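PDB 3RY7: ribokinase from Staphylococcus aureus, which catalyses the ATP- and magnesium-dependent phosphorylation of D-ribose at O-5, giving D-ribose 5-phosphate, and is activated by monovalent cations. Local coordinates for residues Ala49-Gln54 with Lys77-Asp82; Ser150-Ala155 with Ser178-Ile183. All coordinates share one frame; numbering follows the deposited sequence.

Contact 1 of 2, residues Ala49-Gln54 with Lys77-Asp82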
# COMPACT_ATOMS: atom_id res chain seq x y z
N ALA A 49 -1.14 -16.59 3.27
CA ALA A 49 -2.53 -16.46 2.81
C ALA A 49 -3.47 -17.43 3.53
O ALA A 49 -4.46 -17.00 4.13
CB ALA A 49 -2.61 -16.64 1.29
N THR A 50 -3.17 -18.73 3.50
CA THR A 50 -4.07 -19.68 4.14
C THR A 50 -4.21 -19.36 5.62
O THR A 50 -5.30 -19.45 6.19
CB THR A 50 -3.65 -21.18 3.97
OG1 THR A 50 -2.63 -21.50 4.92
CG2 THR A 50 -3.12 -21.44 2.59
N ALA A 51 -3.11 -18.96 6.25
CA ALA A 51 -3.12 -18.64 7.68
C ALA A 51 -3.90 -17.36 8.01
O ALA A 51 -4.58 -17.27 9.03
CB ALA A 51 -1.69 -18.57 8.22
N ARG A 52 -3.80 -16.36 7.14
CA ARG A 52 -4.58 -15.14 7.34
C ARG A 52 -6.05 -15.39 7.07
O ARG A 52 -6.91 -14.64 7.54
CB ARG A 52 -4.04 -13.96 6.52
CG ARG A 52 -2.89 -13.24 7.23
CD ARG A 52 -2.23 -12.14 6.40
NE ARG A 52 -0.97 -11.76 7.01
CZ ARG A 52 0.01 -11.10 6.40
NH1 ARG A 52 -0.13 -10.71 5.13
NH2 ARG A 52 1.14 -10.82 7.06
N MET A 53 -6.35 -16.45 6.32
CA MET A 53 -7.73 -16.89 6.13
C MET A 53 -8.18 -17.74 7.31
O MET A 53 -9.26 -18.30 7.29
CB MET A 53 -7.86 -17.68 4.84
CG MET A 53 -7.79 -16.83 3.60
SD MET A 53 -8.56 -15.25 3.95
CE MET A 53 -8.63 -14.53 2.33
N GLN A 54 -7.32 -17.86 8.32
CA GLN A 54 -7.62 -18.56 9.56
C GLN A 54 -7.71 -20.10 9.47
O GLN A 54 -8.27 -20.76 10.35
CB GLN A 54 -8.85 -17.96 10.23
CG GLN A 54 -8.72 -16.46 10.41
CD GLN A 54 -9.69 -15.89 11.42
OE1 GLN A 54 -10.18 -16.60 12.31
NE2 GLN A 54 -9.98 -14.60 11.30
N LYS A 77 5.14 -16.17 12.58
CA LYS A 77 4.68 -16.25 13.96
C LYS A 77 3.48 -15.33 14.22
O LYS A 77 2.49 -15.73 14.84
CB LYS A 77 5.82 -15.95 14.95
CG LYS A 77 5.34 -15.66 16.38
CD LYS A 77 6.38 -14.92 17.20
CE LYS A 77 5.73 -14.05 18.29
NZ LYS A 77 4.93 -12.90 17.71
N VAL A 78 3.55 -14.10 13.74
CA VAL A 78 2.44 -13.17 13.85
C VAL A 78 1.17 -13.74 13.21
O VAL A 78 0.06 -13.46 13.66
CB VAL A 78 2.76 -11.81 13.21
CG1 VAL A 78 1.49 -11.08 12.81
CG2 VAL A 78 3.61 -10.97 14.17
N ALA A 79 1.34 -14.54 12.17
CA ALA A 79 0.19 -15.13 11.49
C ALA A 79 -0.27 -16.42 12.15
O ALA A 79 -1.25 -17.03 11.73
CB ALA A 79 0.50 -15.34 10.01
N HIS A 80 0.43 -16.84 13.19
CA HIS A 80 0.12 -18.07 13.91
C HIS A 80 0.33 -19.34 13.08
O HIS A 80 -0.33 -20.37 13.27
CB HIS A 80 -1.29 -18.02 14.52
CG HIS A 80 -1.41 -17.00 15.62
ND1 HIS A 80 -2.03 -15.78 15.44
CD2 HIS A 80 -0.96 -17.01 16.90
CE1 HIS A 80 -1.96 -15.09 16.57
NE2 HIS A 80 -1.32 -15.82 17.47
N ILE A 81 1.29 -19.26 12.16
CA ILE A 81 1.71 -20.44 11.43
C ILE A 81 2.61 -21.27 12.32
O ILE A 81 3.54 -20.75 12.92
CB ILE A 81 2.47 -20.04 10.18
CG1 ILE A 81 1.55 -19.30 9.21
CG2 ILE A 81 3.08 -21.28 9.54
CD1 ILE A 81 2.27 -18.46 8.16
N ASP A 82 2.32 -22.57 12.43
CA ASP A 82 3.15 -23.45 13.25
C ASP A 82 4.49 -23.63 12.53
O ASP A 82 4.53 -24.11 11.40
CB ASP A 82 2.45 -24.78 13.51
CG ASP A 82 3.32 -25.78 14.29
OD1 ASP A 82 2.86 -26.91 14.55
OD2 ASP A 82 4.46 -25.44 14.65
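Ala51, in the last turn of helix 42-52, packs its methyl group against Ala79 and Ile81, which follow the end of helix 70-78. The side chains meet through apolar groups alone, and no hydrogen bond joins the two segments. The methyl of Ala51 is directed at the other segment, and its CB lies 3.5 Å from Ile81 CG1, tight for two carbons. CD1 of Ile81 reaches the same methyl at 4.0 Å, so the isoleucine lies with its longer branch alongside the alanine. That branch stands beside the backbone N of Ile81, with CG1 anti to the carbonyl carbon (chi1 -65°), which brings it to Ala51 although CB itself is not aimed there. Ala79 meets Ala51 methyl to methyl, CB to CB at 4.3 Å, and adds its carbonyl, whose O is 3.9 Å from Ala51 CB. With such small side chains the backbones come close, 6.1 Å between the CA atoms of Ala51 and Ala79.

Backbone hydrogen bonds act within each segment, where both helices end in a Schellman motif. Gln54 and His80 take positive phi, 71° and 66°; Gln54 N bonds to Ala51 O and His80 N to Lys77 O. The second of these turns redirects the chain so that Ile81 follows Ala79 into the contact.

Beneath the two helix ends runs strand 56-64, where Thr57 touches Ala51 and Phe59 touches Ile81, while Asp82 makes backbone bonds with Thr57. Beside Ala51, Arg52 NH1 is hydrogen-bonded to Gln292 O and Ile295 O of the second subunit, and Met53 packs on helices 252-263 and 271-283. The contact thus joins two consecutive helices over an inner strand of the large sheet, next to the subunit interface.

Contact 2 of 2, residues Ser150-Ala155 with Ser178-Ile183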
# COMPACT_ATOMS: atom_id res chain seq x y z
N SER A 150 7.33 -37.40 -1.74
CA SER A 150 7.34 -38.06 -0.44
C SER A 150 6.23 -37.52 0.49
O SER A 150 5.61 -38.29 1.25
CB SER A 150 8.73 -37.96 0.19
OG SER A 150 8.65 -37.40 1.48
N ALA A 151 5.97 -36.21 0.41
CA ALA A 151 4.92 -35.61 1.22
C ALA A 151 3.53 -36.06 0.74
O ALA A 151 2.63 -36.28 1.54
CB ALA A 151 5.03 -34.09 1.19
N PHE A 152 3.39 -36.21 -0.58
CA PHE A 152 2.11 -36.61 -1.17
C PHE A 152 1.85 -38.12 -0.94
O PHE A 152 0.70 -38.54 -0.85
CB PHE A 152 2.06 -36.26 -2.66
CG PHE A 152 1.75 -34.80 -2.95
CD1 PHE A 152 1.52 -34.37 -4.26
CD2 PHE A 152 1.68 -33.87 -1.91
CE1 PHE A 152 1.22 -33.01 -4.53
CE2 PHE A 152 1.37 -32.52 -2.17
CZ PHE A 152 1.15 -32.09 -3.49
N GLU A 153 2.91 -38.92 -0.86
CA GLU A 153 2.76 -40.35 -0.52
C GLU A 153 2.21 -40.53 0.89
O GLU A 153 1.25 -41.28 1.11
CB GLU A 153 4.08 -41.10 -0.68
CG GLU A 153 4.49 -41.30 -2.13
CD GLU A 153 5.94 -41.73 -2.25
OE1 GLU A 153 6.70 -41.44 -1.30
OE2 GLU A 153 6.32 -42.32 -3.31
N ILE A 154 2.78 -39.78 1.82
CA ILE A 154 2.29 -39.75 3.19
C ILE A 154 0.84 -39.30 3.28
O ILE A 154 0.02 -39.93 3.96
CB ILE A 154 3.15 -38.83 4.07
CG1 ILE A 154 4.58 -39.39 4.19
CG2 ILE A 154 2.52 -38.64 5.45
CD1 ILE A 154 5.53 -38.44 4.91
N ALA A 155 0.54 -38.18 2.61
CA ALA A 155 -0.80 -37.63 2.60
C ALA A 155 -1.81 -38.64 2.06
O ALA A 155 -2.78 -38.97 2.72
CB ALA A 155 -0.84 -36.36 1.76
N SER A 178 0.52 -39.05 -10.28
CA SER A 178 -0.46 -40.03 -9.81
C SER A 178 -0.78 -39.85 -8.34
O SER A 178 -1.59 -40.60 -7.79
CB SER A 178 0.08 -41.44 -10.04
OG SER A 178 1.07 -41.75 -9.08
N LEU A 179 -0.15 -38.88 -7.69
CA LEU A 179 -0.37 -38.63 -6.27
C LEU A 179 -1.20 -37.37 -6.04
O LEU A 179 -1.54 -37.05 -4.89
CB LEU A 179 0.97 -38.49 -5.54
CG LEU A 179 1.93 -39.69 -5.62
CD1 LEU A 179 3.23 -39.43 -4.81
CD2 LEU A 179 1.22 -40.94 -5.12
N ILE A 180 -1.51 -36.65 -7.11
CA ILE A 180 -2.17 -35.34 -7.01
C ILE A 180 -3.69 -35.45 -7.07
O ILE A 180 -4.23 -36.00 -8.03
CB ILE A 180 -1.74 -34.43 -8.16
CG1 ILE A 180 -0.22 -34.24 -8.15
CG2 ILE A 180 -2.48 -33.08 -8.10
CD1 ILE A 180 0.33 -33.72 -9.44
N ASP A 181 -4.37 -34.94 -6.05
CA ASP A 181 -5.83 -34.91 -6.03
C ASP A 181 -6.41 -33.66 -6.73
O ASP A 181 -7.39 -33.74 -7.48
CB ASP A 181 -6.31 -35.00 -4.58
CG ASP A 181 -5.94 -36.35 -3.95
OD1 ASP A 181 -5.72 -37.33 -4.70
OD2 ASP A 181 -5.87 -36.44 -2.70
N ILE A 182 -5.75 -32.52 -6.52
CA ILE A 182 -6.18 -31.24 -7.07
C ILE A 182 -4.99 -30.56 -7.71
O ILE A 182 -3.99 -30.30 -7.03
CB ILE A 182 -6.70 -30.29 -5.97
CG1 ILE A 182 -7.72 -30.98 -5.07
CG2 ILE A 182 -7.27 -29.00 -6.56
CD1 ILE A 182 -8.39 -30.00 -4.08
N ILE A 183 -5.07 -30.28 -9.00
CA ILE A 183 -4.01 -29.56 -9.66
C ILE A 183 -4.49 -28.16 -10.08
O ILE A 183 -5.61 -27.99 -10.54
CB ILE A 183 -3.43 -30.37 -10.83
CG1 ILE A 183 -2.08 -29.82 -11.24
CG2 ILE A 183 -4.41 -30.42 -12.02
CD1 ILE A 183 -1.31 -30.72 -12.19
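Phe152 and Leu179 form the broad inner part of this contact, where helix 145-157 lies against the loop leading into strand 182-183. Their CB atoms are 3.8 Å apart, and Leu179 CD1 also comes to 4.0 Å from Phe152 CB. With CG of Phe152 beside the backbone N and anti to the carbonyl carbon (chi1 -80°), the ring runs past Leu179 toward Ile180. There Ile180 CG1 meets the ring at its edge, near the ring plane, 4.1 Å from CE1. The carbonyl O of Leu179 lies obliquely to the ring, 4.1 Å from CD1; it is also hydrogen-bonded to Thr162 OG1, which in turn accepts the N-H of Asp181. One threonine hydroxyl of strand 161-165 thereby ties down the backbone on both sides of Ile180, and Thr162 touches Phe152 as well.

Toward solvent the packing narrows to one short carbon contact. Glu153, an exposed residue, passes its CG across the end of Leu179, 3.5 Å from CD1, and its chain continues extended beyond CG. The aliphatic part of the glutamate thus covers a branch of a leucine that is itself only partly buried, and no hydrogen bond crosses the contact on either side.

Strand 182-183 pairs in parallel with strands 161-165 and 218-222, and helix 145-157 connects strand 136-140 to strand 161-165. A helix leaning on the loop before a neighbouring parallel strand fits the layered alpha/beta core of the PfkB carbohydrate kinases, built from successive beta-alpha-beta units.

Overall arrangement
Contact 1 and contact 2 lie in series along the chain and do not touch: their centres are 23 Å apart and their nearest atoms about 12 Å. Both pack helix residues against a segment that runs on into, or already enters, the large mixed sheet, but in different parts of it, contact 1 over strand 56-64 and contact 2 over strand 161-165. Contact 1 is nearer the expected sugar site: the side chain of Ile81 is about 7 Å from that of Ala44, assigned to the substrate site, whereas the side chain of Phe152 in contact 2 is about 12 Å from Gly43 of the same site. The second subunit reaches contact 1 but not contact 2.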